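Local coordinates for protein cytosolic IMP-GMP specific 5'-nucleotidase (Legionella pneumophila subsp. pneumophila, PDB 4OHF) that probably hydrolyses the 5'-phosphate of purine nucleoside monophosphates such as IMP and GMP, as a magnesium-dependent cytosolic nucleotidase of the HAD superfamily, at residues I90-H95 against K405-F410; R249-N254 against K314-R319. All blocks are in the same frame, centred on the assembly; numbering follows the deposited sequence.

Interaction 1 of 2, residues I90-H95 against K405-F410; sequences IRLSYH and KWERVF
R91 and E407 carry the ionic part of this contact. Their side chains cross at about a right angle, and the guanidinium offers its edge to the carboxylate. R91 NH2 donates to E407 OE1 over 3.3 Å at an N-H...O angle of 162°; the oxygen lies near the guanidinium plane, whereas the nitrogen stands 38° above the carboxylate plane. A second, weak hydrogen bond runs from R91 NE to E407 OE2 at 3.4 Å, completing a two-pronged salt bridge whose groups are tilted against each other. The R91 chain bends at chi2, which carries CD out of the extended line on the way to the acid.

Packing contacts follow. L92 and W406 are apolar neighbours, though their modelled closeness is doubtful; the CD2 branch of L92 lies alongside the acid, in van der Waals contact with E407 OE2 at 3.4 Å. Further along the strand, Y94 slides past W406 in the opposite direction: the ring centroids are 4.7 Å apart with planes at 42°, an oblique pair, and Y94 CE1 lies over one indole face near the rim. K405 folds across Y94, its CE 3.7 Å from Y94 CE2. K405 NZ and W406 NE1 both hydrogen-bond to D67 O.

The antiparallel sheet has a classic beta bulge at R91 and L92, opposed by K83, whose NZ also bonds the carbonyls of W406 and R408. The chemistry is thus graded along the strand, from a long, partly exposed ion pair at the bulge to buried aromatic packing at Y94, joining the sheet to the loop that follows helix 374-399.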
# COMPACT_ATOMS: atom_id res chain seq x y z
N ILE B 90 -24.12 -2.53 -4.10
CA ILE B 90 -24.57 -3.48 -5.09
C ILE B 90 -26.06 -3.31 -5.37
O ILE B 90 -26.90 -3.67 -4.56
CB ILE B 90 -24.31 -4.93 -4.65
CG1 ILE B 90 -22.80 -5.15 -4.49
CG2 ILE B 90 -24.87 -5.91 -5.68
CD1 ILE B 90 -22.43 -6.55 -4.09
N ARG B 91 -26.36 -2.73 -6.53
CA ARG B 91 -27.73 -2.52 -6.96
C ARG B 91 -28.26 -3.87 -7.45
O ARG B 91 -29.37 -4.27 -7.12
CB ARG B 91 -27.75 -1.48 -8.09
CG ARG B 91 -29.03 -1.48 -8.92
CD ARG B 91 -30.25 -1.19 -8.08
NE ARG B 91 -31.46 -1.25 -8.88
CZ ARG B 91 -32.68 -1.04 -8.41
NH1 ARG B 91 -32.86 -0.74 -7.12
NH2 ARG B 91 -33.73 -1.12 -9.21
N LEU B 92 -27.45 -4.55 -8.25
CA LEU B 92 -27.84 -5.87 -8.73
C LEU B 92 -26.64 -6.67 -9.22
O LEU B 92 -25.62 -6.10 -9.60
CB LEU B 92 -28.94 -5.76 -9.79
CG LEU B 92 -28.79 -4.90 -11.04
CD1 LEU B 92 -27.83 -5.58 -11.98
CD2 LEU B 92 -30.15 -4.75 -11.71
N SER B 93 -26.75 -7.99 -9.16
CA SER B 93 -25.66 -8.85 -9.56
C SER B 93 -26.07 -10.14 -10.27
O SER B 93 -27.19 -10.63 -10.12
CB SER B 93 -24.81 -9.20 -8.34
OG SER B 93 -25.59 -9.83 -7.34
N TYR B 94 -25.14 -10.69 -11.03
CA TYR B 94 -25.35 -11.92 -11.76
C TYR B 94 -24.11 -12.82 -11.64
O TYR B 94 -22.98 -12.33 -11.54
CB TYR B 94 -25.60 -11.64 -13.26
CG TYR B 94 -26.95 -11.05 -13.62
CD1 TYR B 94 -27.30 -9.76 -13.24
CD2 TYR B 94 -27.87 -11.79 -14.37
CE1 TYR B 94 -28.54 -9.21 -13.59
CE2 TYR B 94 -29.11 -11.25 -14.73
CZ TYR B 94 -29.44 -9.97 -14.34
OH TYR B 94 -30.67 -9.44 -14.66
N HIS B 95 -24.34 -14.13 -11.62
CA HIS B 95 -23.24 -15.09 -11.60
C HIS B 95 -23.36 -15.66 -13.01
O HIS B 95 -24.24 -16.48 -13.27
CB HIS B 95 -23.46 -16.18 -10.56
CG HIS B 95 -22.36 -17.20 -10.53
ND1 HIS B 95 -21.12 -16.96 -9.97
CD2 HIS B 95 -22.30 -18.46 -11.03
CE1 HIS B 95 -20.35 -18.01 -10.12
NE2 HIS B 95 -21.04 -18.94 -10.76
N LYS B 405 -31.77 -6.64 -18.24
CA LYS B 405 -30.92 -7.16 -17.18
C LYS B 405 -30.28 -6.10 -16.29
O LYS B 405 -30.15 -6.31 -15.07
CB LYS B 405 -29.80 -8.01 -17.77
CG LYS B 405 -30.24 -9.32 -18.42
CD LYS B 405 -29.08 -10.04 -19.15
CE LYS B 405 -28.06 -10.64 -18.19
NZ LYS B 405 -26.93 -11.35 -18.90
N TRP B 406 -29.90 -4.96 -16.86
CA TRP B 406 -29.16 -3.96 -16.09
C TRP B 406 -29.74 -2.58 -15.84
O TRP B 406 -29.18 -1.81 -15.06
CB TRP B 406 -27.77 -3.80 -16.69
CG TRP B 406 -27.07 -5.08 -16.86
CD1 TRP B 406 -27.02 -5.86 -18.00
CD2 TRP B 406 -26.35 -5.79 -15.86
NE1 TRP B 406 -26.30 -7.01 -17.76
CE2 TRP B 406 -25.88 -6.99 -16.45
CE3 TRP B 406 -26.05 -5.53 -14.52
CZ2 TRP B 406 -25.13 -7.93 -15.73
CZ3 TRP B 406 -25.30 -6.45 -13.82
CH2 TRP B 406 -24.85 -7.64 -14.42
N GLU B 407 -30.85 -2.25 -16.48
CA GLU B 407 -31.44 -0.94 -16.28
C GLU B 407 -30.51 0.11 -16.90
O GLU B 407 -29.74 -0.21 -17.81
CB GLU B 407 -31.67 -0.70 -14.78
CG GLU B 407 -32.92 -1.41 -14.25
CD GLU B 407 -32.81 -1.86 -12.79
OE1 GLU B 407 -33.83 -2.33 -12.23
OE2 GLU B 407 -31.71 -1.75 -12.20
N ARG B 408 -30.56 1.34 -16.41
CA ARG B 408 -29.76 2.45 -16.94
C ARG B 408 -28.27 2.44 -16.66
O ARG B 408 -27.81 1.93 -15.63
CB ARG B 408 -30.32 3.78 -16.47
CG ARG B 408 -31.48 4.27 -17.29
CD ARG B 408 -32.14 5.47 -16.67
NE ARG B 408 -33.22 5.06 -15.79
CZ ARG B 408 -34.02 5.92 -15.16
NH1 ARG B 408 -33.84 7.23 -15.33
NH2 ARG B 408 -34.99 5.47 -14.38
N VAL B 409 -27.52 3.04 -17.58
CA VAL B 409 -26.08 3.14 -17.45
C VAL B 409 -25.72 4.12 -16.33
O VAL B 409 -24.81 3.85 -15.55
CB VAL B 409 -25.43 3.64 -18.76
CG1 VAL B 409 -24.00 4.05 -18.53
CG2 VAL B 409 -25.50 2.55 -19.82
N PHE B 410 -26.44 5.24 -16.25
CA PHE B 410 -26.14 6.27 -15.26
C PHE B 410 -26.85 6.15 -13.91
O PHE B 410 -26.49 6.85 -12.96
CB PHE B 410 -26.41 7.66 -15.85
CG PHE B 410 -25.45 8.05 -16.96
CD1 PHE B 410 -24.31 8.81 -16.67
CD2 PHE B 410 -25.68 7.68 -18.28
CE1 PHE B 410 -23.43 9.18 -17.67
CE2 PHE B 410 -24.80 8.05 -19.29
CZ PHE B 410 -23.67 8.80 -18.99

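Interaction 2 of 2, residues R249-N254 against K314-R319; sequences RFFYDN and KDCNWR. With PO4 (phosphate ion), chain I.
F251 and W318 meet edge to face within the HAD-like domain, where the short, weakly bonded helix 249-252 packs against the end of helix 309-315 and the turn leading into strand 319-323 of the central sheet. The F251 rim, at CE2, reaches W318 CZ3 at 3.8 Å; the centroids are 5.8 Å apart and the planes 84° apart, an offset T-shaped pair. F250 brings a second edge to the same indole, its CE2 touching W318 CH2 at 3.8 Å. The two phenylalanines leave the helix by different routes: F250 CG is anti to the backbone N (chi1 171°), while F251 CG lies beside it (chi1 -63°), yet each presents an edge to the indole.

C316 fills the angle between F251 and W318. Its SG sits 3.6 Å above one face of the indole, offset toward the rim, and makes an oblique sulfur-aromatic contact with the F251 ring, 4.0 Å from F251 CD2. N317, with positive phi, turns the chain after the helix. L208 of strand 204-208 touches F250, F251 and W318, and T288 OG1 is hydrogen-bonded to W318 NE1.

On the helix side the fit is bump against bump: Y252 CB abuts D315 CB, the backbones approaching to 5.4 Å between their CA atoms. The Y252 ring leads away to a cation-pi contact with R311, which also forms a salt bridge with D315 OD1. Beyond W318, R319 shares a phosphate ion, probably from the crystallisation liquor, with K313, T320 and, from the second subunit, Y113; R319 NE bonds O1 and, at 2.8 Å, NH2 bonds O3.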
# COMPACT_ATOMS: atom_id res chain seq x y z
N ARG B 249 -0.58 6.30 -19.34
CA ARG B 249 0.79 6.67 -18.98
C ARG B 249 1.29 7.92 -19.67
O ARG B 249 2.13 8.63 -19.13
CB ARG B 249 1.75 5.50 -19.20
CG ARG B 249 1.69 4.47 -18.08
CD ARG B 249 2.87 3.52 -18.09
NE ARG B 249 2.80 2.58 -19.20
CZ ARG B 249 3.60 1.54 -19.34
NH1 ARG B 249 3.44 0.73 -20.39
NH2 ARG B 249 4.56 1.29 -18.45
N PHE B 250 0.79 8.20 -20.87
CA PHE B 250 1.22 9.42 -21.56
C PHE B 250 0.96 10.64 -20.66
O PHE B 250 1.75 11.58 -20.63
CB PHE B 250 0.44 9.62 -22.86
CG PHE B 250 0.68 10.97 -23.50
CD1 PHE B 250 1.63 11.11 -24.52
CD2 PHE B 250 -0.02 12.09 -23.08
CE1 PHE B 250 1.87 12.36 -25.11
CE2 PHE B 250 0.21 13.33 -23.65
CZ PHE B 250 1.17 13.47 -24.68
N PHE B 251 -0.16 10.62 -19.96
CA PHE B 251 -0.55 11.72 -19.09
C PHE B 251 0.29 11.88 -17.83
O PHE B 251 0.59 13.00 -17.44
CB PHE B 251 -2.02 11.57 -18.69
CG PHE B 251 -2.97 11.63 -19.85
CD1 PHE B 251 -3.66 10.49 -20.26
CD2 PHE B 251 -3.16 12.81 -20.54
CE1 PHE B 251 -4.53 10.54 -21.35
CE2 PHE B 251 -4.02 12.88 -21.62
CZ PHE B 251 -4.71 11.73 -22.03
N TYR B 252 0.68 10.78 -17.19
CA TYR B 252 1.43 10.89 -15.95
C TYR B 252 2.85 10.34 -15.93
O TYR B 252 3.62 10.65 -15.02
CB TYR B 252 0.64 10.25 -14.80
CG TYR B 252 0.30 8.79 -15.03
CD1 TYR B 252 -1.00 8.39 -15.36
CD2 TYR B 252 1.28 7.80 -14.89
CE1 TYR B 252 -1.32 7.05 -15.54
CE2 TYR B 252 0.96 6.45 -15.07
CZ TYR B 252 -0.34 6.09 -15.40
OH TYR B 252 -0.66 4.76 -15.58
N ASP B 253 3.20 9.53 -16.91
CA ASP B 253 4.54 8.96 -16.95
C ASP B 253 5.54 9.91 -17.61
O ASP B 253 5.24 11.09 -17.79
CB ASP B 253 4.50 7.62 -17.68
CG ASP B 253 5.47 6.62 -17.09
OD1 ASP B 253 5.10 5.43 -16.94
OD2 ASP B 253 6.61 7.05 -16.78
N ASN B 254 6.73 9.42 -17.95
CA ASN B 254 7.74 10.28 -18.56
C ASN B 254 8.40 9.65 -19.80
O ASN B 254 9.57 9.92 -20.09
CB ASN B 254 8.81 10.61 -17.53
CG ASN B 254 9.52 9.38 -17.03
OD1 ASN B 254 10.46 9.47 -16.24
ND2 ASN B 254 9.08 8.20 -17.49
N LYS B 314 -4.20 13.85 -10.85
CA LYS B 314 -3.22 14.34 -9.88
C LYS B 314 -1.89 14.76 -10.51
O LYS B 314 -1.29 15.75 -10.11
CB LYS B 314 -2.95 13.27 -8.82
CG LYS B 314 -2.00 13.71 -7.72
CD LYS B 314 -1.56 12.57 -6.81
CE LYS B 314 -0.55 11.65 -7.49
NZ LYS B 314 -0.12 10.52 -6.61
N ASP B 315 -1.43 13.99 -11.49
CA ASP B 315 -0.15 14.29 -12.13
C ASP B 315 -0.25 14.94 -13.49
O ASP B 315 0.76 15.13 -14.15
CB ASP B 315 0.67 13.01 -12.27
CG ASP B 315 0.88 12.29 -10.96
OD1 ASP B 315 1.22 11.09 -11.00
OD2 ASP B 315 0.70 12.93 -9.90
N CYS B 316 -1.46 15.26 -13.93
CA CYS B 316 -1.58 15.87 -15.24
C CYS B 316 -1.89 17.36 -15.17
O CYS B 316 -1.00 18.19 -15.37
CB CYS B 316 -2.64 15.16 -16.07
SG CYS B 316 -2.60 15.64 -17.80
N ASN B 317 -3.15 17.68 -14.89
CA ASN B 317 -3.65 19.05 -14.75
C ASN B 317 -4.29 19.65 -16.01
O ASN B 317 -4.64 20.84 -16.04
CB ASN B 317 -2.59 20.01 -14.15
CG ASN B 317 -1.75 20.73 -15.19
OD1 ASN B 317 -1.03 21.68 -14.87
ND2 ASN B 317 -1.82 20.28 -16.44
N TRP B 318 -4.46 18.81 -17.02
CA TRP B 318 -5.13 19.20 -18.27
C TRP B 318 -6.63 19.09 -18.00
O TRP B 318 -7.06 18.27 -17.19
CB TRP B 318 -4.83 18.20 -19.39
CG TRP B 318 -3.51 18.32 -20.09
CD1 TRP B 318 -2.45 19.10 -19.75
CD2 TRP B 318 -3.13 17.61 -21.27
NE1 TRP B 318 -1.43 18.92 -20.65
CE2 TRP B 318 -1.82 18.01 -21.60
CE3 TRP B 318 -3.78 16.67 -22.09
CZ2 TRP B 318 -1.14 17.50 -22.71
CZ3 TRP B 318 -3.10 16.17 -23.19
CH2 TRP B 318 -1.79 16.59 -23.49
N ARG B 319 -7.43 19.89 -18.68
CA ARG B 319 -8.86 19.76 -18.51
C ARG B 319 -9.26 18.52 -19.30
O ARG B 319 -8.81 18.32 -20.43
CB ARG B 319 -9.59 20.99 -19.05
CG ARG B 319 -9.13 22.30 -18.40
CD ARG B 319 -9.12 22.19 -16.90
NE ARG B 319 -10.46 21.88 -16.39
CZ ARG B 319 -11.46 22.76 -16.33
NH1 ARG B 319 -11.27 24.00 -16.76
NH2 ARG B 319 -12.65 22.38 -15.87
P PO4 I . -11.59 18.81 -15.13
O1 PO4 I . -11.15 19.15 -16.50
O2 PO4 I . -12.42 17.58 -15.16
O3 PO4 I . -12.39 19.93 -14.57
O4 PO4 I . -10.41 18.58 -14.26

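Overall arrangement
Both segments of interaction 2 fall within the span of chain that interaction 1 brings together, yet the two contacts lie on opposite sides of the chain's centre. Their centres are 32 Å apart and their nearest atoms about 17 Å, so they do not touch. Each stands close to a different functional site. In interaction 2, the F251 side chain is about 8 Å from that of D23 and about 10 Å from the bound magnesium ion, which D23, D25 and D303 hold. In interaction 1, the R91 side chain is about 10 Å from that of R86, which binds GMP together with Y87 and Y421. These separations place both contacts beyond the first shell of either site.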